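Local coordinates for protein Rv3303c-lpdA (Mycobacterium tuberculosis, PDB 1XDI) that uses FAD to reduce quinones such as menadione with NADH or NADPH and may contribute to resistance against reactive oxygen intermediates, at residues E396-I404 with G415-A423; A378-L386 with T458-A466. All coordinates share one frame; numbering follows the deposited sequence.

Interaction 1 of 2, residues E396-I404 with G415-A423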
loop_
_atom_site.group_PDB
_atom_site.type_symbol
_atom_site.label_atom_id
_atom_site.label_comp_id
_atom_site.label_asym_id
_atom_site.label_seq_id
_atom_site.Cartn_x
_atom_site.Cartn_y
_atom_site.Cartn_z
ATOM N N GLU A 396 21.921 -3.336 -30.281
ATOM C CA GLU A 396 21.738 -4.371 -31.278
ATOM C C GLU A 396 21.240 -5.692 -30.743
ATOM O O GLU A 396 21.860 -6.729 -30.987
ATOM C CB GLU A 396 23.034 -4.558 -32.067
ATOM C CG GLU A 396 23.466 -3.288 -32.749
ATOM C CD GLU A 396 24.128 -3.558 -34.048
ATOM O OE1 GLU A 396 23.470 -3.441 -35.108
ATOM O OE2 GLU A 396 25.317 -3.910 -34.015
ATOM N N MET A 397 20.109 -5.621 -30.029
ATOM C CA MET A 397 19.422 -6.760 -29.428
ATOM C C MET A 397 18.278 -7.081 -30.342
ATOM O O MET A 397 17.467 -6.204 -30.660
ATOM C CB MET A 397 18.799 -6.408 -28.087
ATOM C CG MET A 397 19.734 -5.906 -27.034
ATOM S SD MET A 397 18.800 -5.389 -25.598
ATOM C CE MET A 397 19.782 -4.042 -25.088
ATOM N N ARG A 398 18.205 -8.343 -30.745
ATOM C CA ARG A 398 17.143 -8.773 -31.614
ATOM C C ARG A 398 16.266 -9.890 -31.030
ATOM O O ARG A 398 15.217 -10.216 -31.573
ATOM C CB ARG A 398 17.755 -9.185 -32.920
ATOM C CG ARG A 398 18.394 -8.019 -33.579
ATOM C CD ARG A 398 18.936 -8.400 -34.925
ATOM N NE ARG A 398 17.938 -9.119 -35.699
ATOM C CZ ARG A 398 16.753 -8.619 -36.029
ATOM N NH1 ARG A 398 16.419 -7.381 -35.658
ATOM N NH2 ARG A 398 15.890 -9.378 -36.702
ATOM N N HIS A 399 16.647 -10.449 -29.895
ATOM C CA HIS A 399 15.849 -11.522 -29.373
ATOM C C HIS A 399 15.469 -11.368 -27.916
ATOM O O HIS A 399 14.878 -12.298 -27.308
ATOM C CB HIS A 399 16.596 -12.818 -29.600
ATOM C CG HIS A 399 17.010 -13.006 -31.022
ATOM N ND1 HIS A 399 16.135 -13.412 -31.998
ATOM C CD2 HIS A 399 18.202 -12.831 -31.636
ATOM C CE1 HIS A 399 16.770 -13.486 -33.154
ATOM N NE2 HIS A 399 18.028 -13.139 -32.961
ATOM N N GLY A 400 15.776 -10.190 -27.364
ATOM C CA GLY A 400 15.431 -9.946 -25.976
ATOM C C GLY A 400 13.942 -9.698 -25.811
ATOM O O GLY A 400 13.218 -9.449 -26.802
ATOM N N PHE A 401 13.469 -9.759 -24.562
ATOM C CA PHE A 401 12.035 -9.504 -24.297
ATOM C C PHE A 401 11.742 -9.329 -22.829
ATOM O O PHE A 401 12.536 -9.676 -21.989
ATOM C CB PHE A 401 11.154 -10.659 -24.857
ATOM C CG PHE A 401 11.320 -11.991 -24.128
ATOM C CD1 PHE A 401 10.822 -12.178 -22.850
ATOM C CD2 PHE A 401 11.951 -13.043 -24.720
ATOM C CE1 PHE A 401 10.954 -13.381 -22.196
ATOM C CE2 PHE A 401 12.080 -14.244 -24.064
ATOM C CZ PHE A 401 11.587 -14.409 -22.812
ATOM N N VAL A 402 10.569 -8.797 -22.533
ATOM C CA VAL A 402 10.113 -8.640 -21.163
ATOM C C VAL A 402 8.782 -9.297 -21.015
ATOM O O VAL A 402 7.890 -9.032 -21.796
ATOM C CB VAL A 402 9.928 -7.195 -20.789
ATOM C CG1 VAL A 402 9.292 -7.088 -19.401
ATOM C CG2 VAL A 402 11.264 -6.523 -20.855
ATOM N N LYS A 403 8.675 -10.167 -20.011
ATOM C CA LYS A 403 7.433 -10.879 -19.626
ATOM C C LYS A 403 6.979 -10.416 -18.235
ATOM O O LYS A 403 7.721 -10.490 -17.289
ATOM C CB LYS A 403 7.628 -12.416 -19.530
ATOM C CG LYS A 403 7.369 -13.248 -20.810
ATOM C CD LYS A 403 7.334 -14.773 -20.491
ATOM C CE LYS A 403 7.354 -15.636 -21.779
ATOM N NZ LYS A 403 7.467 -17.141 -21.574
ATOM N N ILE A 404 5.757 -9.956 -18.105
ATOM C CA ILE A 404 5.255 -9.560 -16.801
ATOM C C ILE A 404 3.966 -10.361 -16.523
ATOM O O ILE A 404 3.156 -10.532 -17.433
ATOM C CB ILE A 404 5.022 -8.031 -16.800
ATOM C CG1 ILE A 404 6.240 -7.346 -16.175
ATOM C CG2 ILE A 404 3.749 -7.673 -16.077
ATOM C CD1 ILE A 404 6.256 -5.831 -16.454
ATOM N N GLY A 415 4.888 -11.980 -11.034
ATOM C CA GLY A 415 6.044 -12.615 -11.655
ATOM C C GLY A 415 6.486 -11.748 -12.794
ATOM O O GLY A 415 5.783 -10.809 -13.147
ATOM N N GLY A 416 7.659 -12.046 -13.350
ATOM C CA GLY A 416 8.197 -11.301 -14.482
ATOM C C GLY A 416 9.407 -12.082 -14.936
ATOM O O GLY A 416 9.968 -12.820 -14.127
ATOM N N VAL A 417 9.761 -11.994 -16.216
ATOM C CA VAL A 417 10.961 -12.669 -16.754
ATOM C C VAL A 417 11.540 -11.659 -17.691
ATOM O O VAL A 417 10.810 -11.004 -18.410
ATOM C CB VAL A 417 10.734 -13.936 -17.658
ATOM C CG1 VAL A 417 12.058 -14.293 -18.300
ATOM C CG2 VAL A 417 10.213 -15.127 -16.887
ATOM N N VAL A 418 12.858 -11.568 -17.695
ATOM C CA VAL A 418 13.546 -10.594 -18.533
ATOM C C VAL A 418 14.743 -11.256 -19.140
ATOM O O VAL A 418 15.591 -11.791 -18.409
ATOM C CB VAL A 418 14.092 -9.374 -17.733
ATOM C CG1 VAL A 418 14.697 -8.396 -18.669
ATOM C CG2 VAL A 418 13.020 -8.702 -16.980
ATOM N N VAL A 419 14.787 -11.240 -20.463
ATOM C CA VAL A 419 15.911 -11.757 -21.181
ATOM C C VAL A 419 16.532 -10.580 -21.941
ATOM O O VAL A 419 15.950 -10.124 -22.928
ATOM C CB VAL A 419 15.468 -12.845 -22.152
ATOM C CG1 VAL A 419 16.523 -13.093 -23.224
ATOM C CG2 VAL A 419 15.251 -14.106 -21.391
ATOM N N ALA A 420 17.673 -10.068 -21.475
ATOM C CA ALA A 420 18.395 -8.966 -22.152
ATOM C C ALA A 420 19.838 -8.877 -21.632
ATOM O O ALA A 420 20.207 -9.591 -20.670
ATOM C CB ALA A 420 17.705 -7.668 -21.941
ATOM N N PRO A 421 20.676 -7.994 -22.230
ATOM C CA PRO A 421 22.063 -7.921 -21.753
ATOM C C PRO A 421 22.239 -7.603 -20.275
ATOM O O PRO A 421 23.176 -8.128 -19.648
ATOM C CB PRO A 421 22.703 -6.882 -22.659
ATOM C CG PRO A 421 21.806 -6.867 -23.881
ATOM C CD PRO A 421 20.449 -7.021 -23.312
ATOM N N ILE A 422 21.355 -6.773 -19.698
ATOM C CA ILE A 422 21.478 -6.469 -18.272
ATOM C C ILE A 422 20.246 -6.921 -17.512
ATOM O O ILE A 422 19.700 -6.193 -16.709
ATOM C CB ILE A 422 21.684 -4.936 -18.033
ATOM C CG1 ILE A 422 20.630 -4.153 -18.788
ATOM C CG2 ILE A 422 23.111 -4.509 -18.400
ATOM C CD1 ILE A 422 20.771 -2.687 -18.562
ATOM N N ALA A 423 19.786 -8.128 -17.761
ATOM C CA ALA A 423 18.569 -8.546 -17.099
ATOM C C ALA A 423 18.752 -8.570 -15.584
ATOM O O ALA A 423 17.818 -8.239 -14.826
ATOM C CB ALA A 423 18.129 -9.920 -17.602
#

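Interaction 2 of 2, residues A378-L386 with T458-A466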
loop_
_atom_site.group_PDB
_atom_site.type_symbol
_atom_site.label_atom_id
_atom_site.label_comp_id
_atom_site.label_asym_id
_atom_site.label_seq_id
_atom_site.Cartn_x
_atom_site.Cartn_y
_atom_site.Cartn_z
ATOM N N ALA A 378 -4.262 -17.849 -11.075
ATOM C CA ALA A 378 -5.172 -17.100 -11.936
ATOM C C ALA A 378 -4.530 -15.808 -12.329
ATOM O O ALA A 378 -4.666 -14.825 -11.595
ATOM C CB ALA A 378 -6.467 -16.830 -11.206
ATOM N N ALA A 379 -3.863 -15.774 -13.484
ATOM C CA ALA A 379 -3.173 -14.550 -13.886
ATOM C C ALA A 379 -3.223 -14.147 -15.348
ATOM O O ALA A 379 -3.526 -14.945 -16.208
ATOM C CB ALA A 379 -1.720 -14.643 -13.448
ATOM N N ARG A 380 -2.900 -12.883 -15.611
ATOM C CA ARG A 380 -2.842 -12.316 -16.958
ATOM C C ARG A 380 -1.346 -12.251 -17.266
ATOM O O ARG A 380 -0.561 -11.981 -16.385
ATOM C CB ARG A 380 -3.433 -10.908 -16.977
ATOM C CG ARG A 380 -4.542 -10.699 -17.981
ATOM C CD ARG A 380 -5.109 -9.290 -17.872
ATOM N NE ARG A 380 -5.842 -9.075 -16.632
ATOM C CZ ARG A 380 -5.635 -8.038 -15.826
ATOM N NH1 ARG A 380 -4.713 -7.141 -16.120
ATOM N NH2 ARG A 380 -6.382 -7.845 -14.745
ATOM N N THR A 381 -0.951 -12.489 -18.506
ATOM C CA THR A 381 0.444 -12.484 -18.876
ATOM C C THR A 381 0.701 -11.738 -20.193
ATOM O O THR A 381 -0.145 -11.665 -21.050
ATOM C CB THR A 381 0.908 -13.919 -19.111
ATOM O OG1 THR A 381 0.686 -14.261 -20.487
ATOM C CG2 THR A 381 0.112 -14.891 -18.260
ATOM N N ILE A 382 1.909 -11.235 -20.385
ATOM C CA ILE A 382 2.244 -10.583 -21.641
ATOM C C ILE A 382 3.711 -10.791 -21.942
ATOM O O ILE A 382 4.515 -10.907 -21.043
ATOM C CB ILE A 382 1.939 -9.094 -21.562
ATOM C CG1 ILE A 382 2.373 -8.397 -22.837
ATOM C CG2 ILE A 382 2.625 -8.489 -20.354
ATOM C CD1 ILE A 382 1.689 -7.064 -22.986
ATOM N N MET A 383 4.059 -10.903 -23.208
ATOM C CA MET A 383 5.455 -11.026 -23.563
ATOM C C MET A 383 5.730 -9.944 -24.571
ATOM O O MET A 383 5.226 -9.931 -25.682
ATOM C CB MET A 383 5.806 -12.362 -24.166
ATOM C CG MET A 383 7.054 -12.253 -24.981
ATOM S SD MET A 383 7.806 -13.849 -25.265
ATOM C CE MET A 383 7.214 -14.250 -26.871
ATOM N N LEU A 384 6.538 -8.998 -24.170
ATOM C CA LEU A 384 6.850 -7.908 -25.063
ATOM C C LEU A 384 8.293 -7.985 -25.628
ATOM O O LEU A 384 9.269 -7.905 -24.894
ATOM C CB LEU A 384 6.601 -6.637 -24.292
ATOM C CG LEU A 384 7.048 -5.382 -24.943
ATOM C CD1 LEU A 384 6.453 -5.242 -26.314
ATOM C CD2 LEU A 384 6.595 -4.261 -24.028
ATOM N N PRO A 385 8.434 -8.247 -26.931
ATOM C CA PRO A 385 9.780 -8.312 -27.497
ATOM C C PRO A 385 10.470 -7.016 -27.150
ATOM O O PRO A 385 9.776 -6.029 -26.905
ATOM C CB PRO A 385 9.518 -8.393 -28.968
ATOM C CG PRO A 385 8.302 -9.271 -29.000
ATOM C CD PRO A 385 7.439 -8.726 -27.888
ATOM N N LEU A 386 11.805 -7.004 -27.092
ATOM C CA LEU A 386 12.532 -5.766 -26.803
ATOM C C LEU A 386 12.997 -5.077 -28.089
ATOM O O LEU A 386 13.388 -3.897 -28.065
ATOM C CB LEU A 386 13.769 -6.031 -25.914
ATOM C CG LEU A 386 13.484 -6.091 -24.413
ATOM C CD1 LEU A 386 14.599 -6.717 -23.573
ATOM C CD2 LEU A 386 13.194 -4.679 -24.020
ATOM N N THR A 458 7.605 -0.669 -18.016
ATOM C CA THR A 458 6.415 0.045 -17.635
ATOM C C THR A 458 5.322 -0.116 -18.703
ATOM O O THR A 458 4.150 -0.034 -18.379
ATOM C CB THR A 458 6.712 1.518 -17.295
ATOM O OG1 THR A 458 7.302 2.155 -18.415
ATOM C CG2 THR A 458 7.684 1.622 -16.138
ATOM N N GLU A 459 5.685 -0.386 -19.965
ATOM C CA GLU A 459 4.677 -0.589 -21.016
ATOM C C GLU A 459 4.103 -1.955 -20.747
ATOM O O GLU A 459 2.888 -2.143 -20.730
ATOM C CB GLU A 459 5.265 -0.585 -22.423
ATOM C CG GLU A 459 4.837 0.577 -23.266
ATOM C CD GLU A 459 3.410 0.471 -23.769
ATOM O OE1 GLU A 459 2.489 0.666 -22.995
ATOM O OE2 GLU A 459 3.166 0.201 -24.952
ATOM N N ALA A 460 4.981 -2.919 -20.503
ATOM C CA ALA A 460 4.528 -4.279 -20.233
ATOM C C ALA A 460 3.362 -4.190 -19.219
ATOM O O ALA A 460 2.240 -4.574 -19.522
ATOM C CB ALA A 460 5.696 -5.124 -19.710
ATOM N N ALA A 461 3.581 -3.641 -18.034
ATOM C CA ALA A 461 2.473 -3.568 -17.115
ATOM C C ALA A 461 1.404 -2.647 -17.693
ATOM O O ALA A 461 0.237 -2.928 -17.566
ATOM C CB ALA A 461 2.926 -3.080 -15.756
ATOM N N ARG A 462 1.755 -1.562 -18.363
ATOM C CA ARG A 462 0.663 -0.711 -18.871
ATOM C C ARG A 462 -0.382 -1.508 -19.666
ATOM O O ARG A 462 -1.581 -1.320 -19.517
ATOM C CB ARG A 462 1.201 0.433 -19.737
ATOM C CG ARG A 462 0.201 1.460 -20.056
ATOM C CD ARG A 462 0.846 2.687 -20.681
ATOM N NE ARG A 462 1.751 3.370 -19.761
ATOM C CZ ARG A 462 3.067 3.452 -19.943
ATOM N NH1 ARG A 462 3.629 2.895 -21.034
ATOM N NH2 ARG A 462 3.823 4.049 -19.029
ATOM N N ARG A 463 0.080 -2.428 -20.496
ATOM C CA ARG A 463 -0.838 -3.197 -21.311
ATOM C C ARG A 463 -1.610 -4.213 -20.486
ATOM O O ARG A 463 -2.699 -4.627 -20.884
ATOM C CB ARG A 463 -0.091 -3.852 -22.485
ATOM C CG ARG A 463 0.651 -2.824 -23.333
ATOM C CD ARG A 463 1.199 -3.314 -24.722
ATOM N NE ARG A 463 2.186 -2.370 -25.311
ATOM C CZ ARG A 463 2.812 -2.580 -26.463
ATOM N NH1 ARG A 463 2.528 -3.691 -27.130
ATOM N NH2 ARG A 463 3.752 -1.749 -26.924
ATOM N N LEU A 464 -1.070 -4.614 -19.340
ATOM C CA LEU A 464 -1.795 -5.563 -18.502
ATOM C C LEU A 464 -2.950 -4.898 -17.787
ATOM O O LEU A 464 -3.800 -5.572 -17.271
ATOM C CB LEU A 464 -0.888 -6.182 -17.458
ATOM C CG LEU A 464 -0.096 -7.367 -17.912
ATOM C CD1 LEU A 464 0.715 -7.992 -16.751
ATOM C CD2 LEU A 464 -1.121 -8.355 -18.461
ATOM N N MET A 465 -2.970 -3.577 -17.739
ATOM C CA MET A 465 -4.041 -2.868 -17.048
ATOM C C MET A 465 -5.478 -3.334 -17.471
ATOM O O MET A 465 -5.758 -3.485 -18.660
ATOM C CB MET A 465 -3.851 -1.379 -17.285
ATOM C CG MET A 465 -2.985 -0.673 -16.285
ATOM S SD MET A 465 -2.695 1.021 -16.848
ATOM C CE MET A 465 -3.527 1.943 -15.692
ATOM N N ALA A 466 -6.374 -3.526 -16.493
ATOM C CA ALA A 466 -7.724 -4.044 -16.769
ATOM C C ALA A 466 -8.917 -3.690 -15.852
ATOM O O ALA A 466 -8.985 -4.132 -14.654
ATOM C CB ALA A 466 -7.662 -5.558 -16.884
#

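Interaction 1 of 2, residues E396-I404 with G415-A423
Phe401 to Ile404 pair with Gly416 to Val419 as the two arms of an antiparallel beta hairpin, strands 401-407 and 413-420, inside the five-stranded antiparallel sheet of the dimerisation domain. The short strand axes lie 4.5 Å apart at 174°. Four backbone hydrogen bonds lace the arms: Phe401 and Val419 exchange N-H and C=O, and Lys403 and Val417 do the same, with Lys403 N to Val417 O at 2.8 Å. Between them Val402 and Val418 form a non-hydrogen-bonded pair. Opposite Ile404 stands Gly416, whose CA makes a CA-H...O contact with Lys403 O.

The face carrying Phe401, Lys403, Val417 and Val419 holds the main side-chain contact. Phe401 CG sits between its backbone N and carbonyl carbon (chi1 68°), which swings the ring across toward the partner strand. Val419 CB then lies over one ring face, a CH-pi contact 4.2 Å from the ring centroid, and its CG2 reaches Phe401 CZ at 3.9 Å. Helix 223-235 packs on this face through Val228. Lys403 lays its CB beside Val417 CB at 3.9 Å, while the extended chain carries NZ away to salt bridges with Asp222 and Asp224. Val402 and Ile404, on the other face, meet Ile457 of helix 454-464.

Beyond the paired strands, the Met397 thioether lies against Pro421 CG and CD.

Backbone bonding thus fixes the register, apolar side chains and the aliphatic part of Lys403 pack on the Phe401 face, and the lysine's charge is probably balanced by two aspartates outside the hairpin.

Interaction 2 of 2, residues A378-L386 with T458-A466
Ile382 and Leu464 lie alongside one another, running opposite ways, where strand 379-385 rests against the last modelled helix, 454-464, the short axes 8.6 Å apart at 139°. This is the close-packed part. With CG1 anti to the backbone N (chi1 176°), Ile382 directs CG2 to Leu464 CG at 3.8 Å and CD1 to Arg463 CB at 3.7 Å, its side chain nearly perpendicular to that of Arg463. Leu464 CD2 also packs on Arg380 CB at 3.8 Å. Leu384 packs at longer range, its CD2 4.1 Å from Ala460 N.

The outer side is more polar and looser. Leu384 CD1 lies over one face of the Arg463 guanidinium, 4.3 Å from NH1. That group grips Glu459 OE2 side-on through NE and NH2, in a salt-bridge network that Arg462 NH1 joins at Glu459 OE1, 3.2 Å away. At Ala466, the last modelled residue, CB lies over a face of the Arg380 guanidinium, whose NH2 bonds Arg408 O; the modelled approach of its NH1 to the helix end is doubtful.

Strand 379-385 edges the sheet beside strand 401-407. Helix 440-444 flanks Leu464 through Val440, and Tyr337 of a second subunit packs on Arg462 and Met465.

The two contacts, with centres 13 Å apart, lie on the same sheet of the dimerisation domain: interaction 1 within it, interaction 2 between its edge strand and helix 454-464. Strands 401-407 and 379-385 are neighbours there; Leu384 N lies 2.7 Å from Val402 O and Leu386 N 2.8 Å from Gly400 O, both probable hydrogen bonds. Ile404 bridges the two, packing through CG2 on Leu464 CD1. Along the chain, interaction 1 is nested within the loop that interaction 2 closes. Both border the second subunit. Interaction 1 is away from the annotated sites, whereas in interaction 2 the Glu459 side chain is about 9 Å from that of Tyr450, an FAD-binding residue.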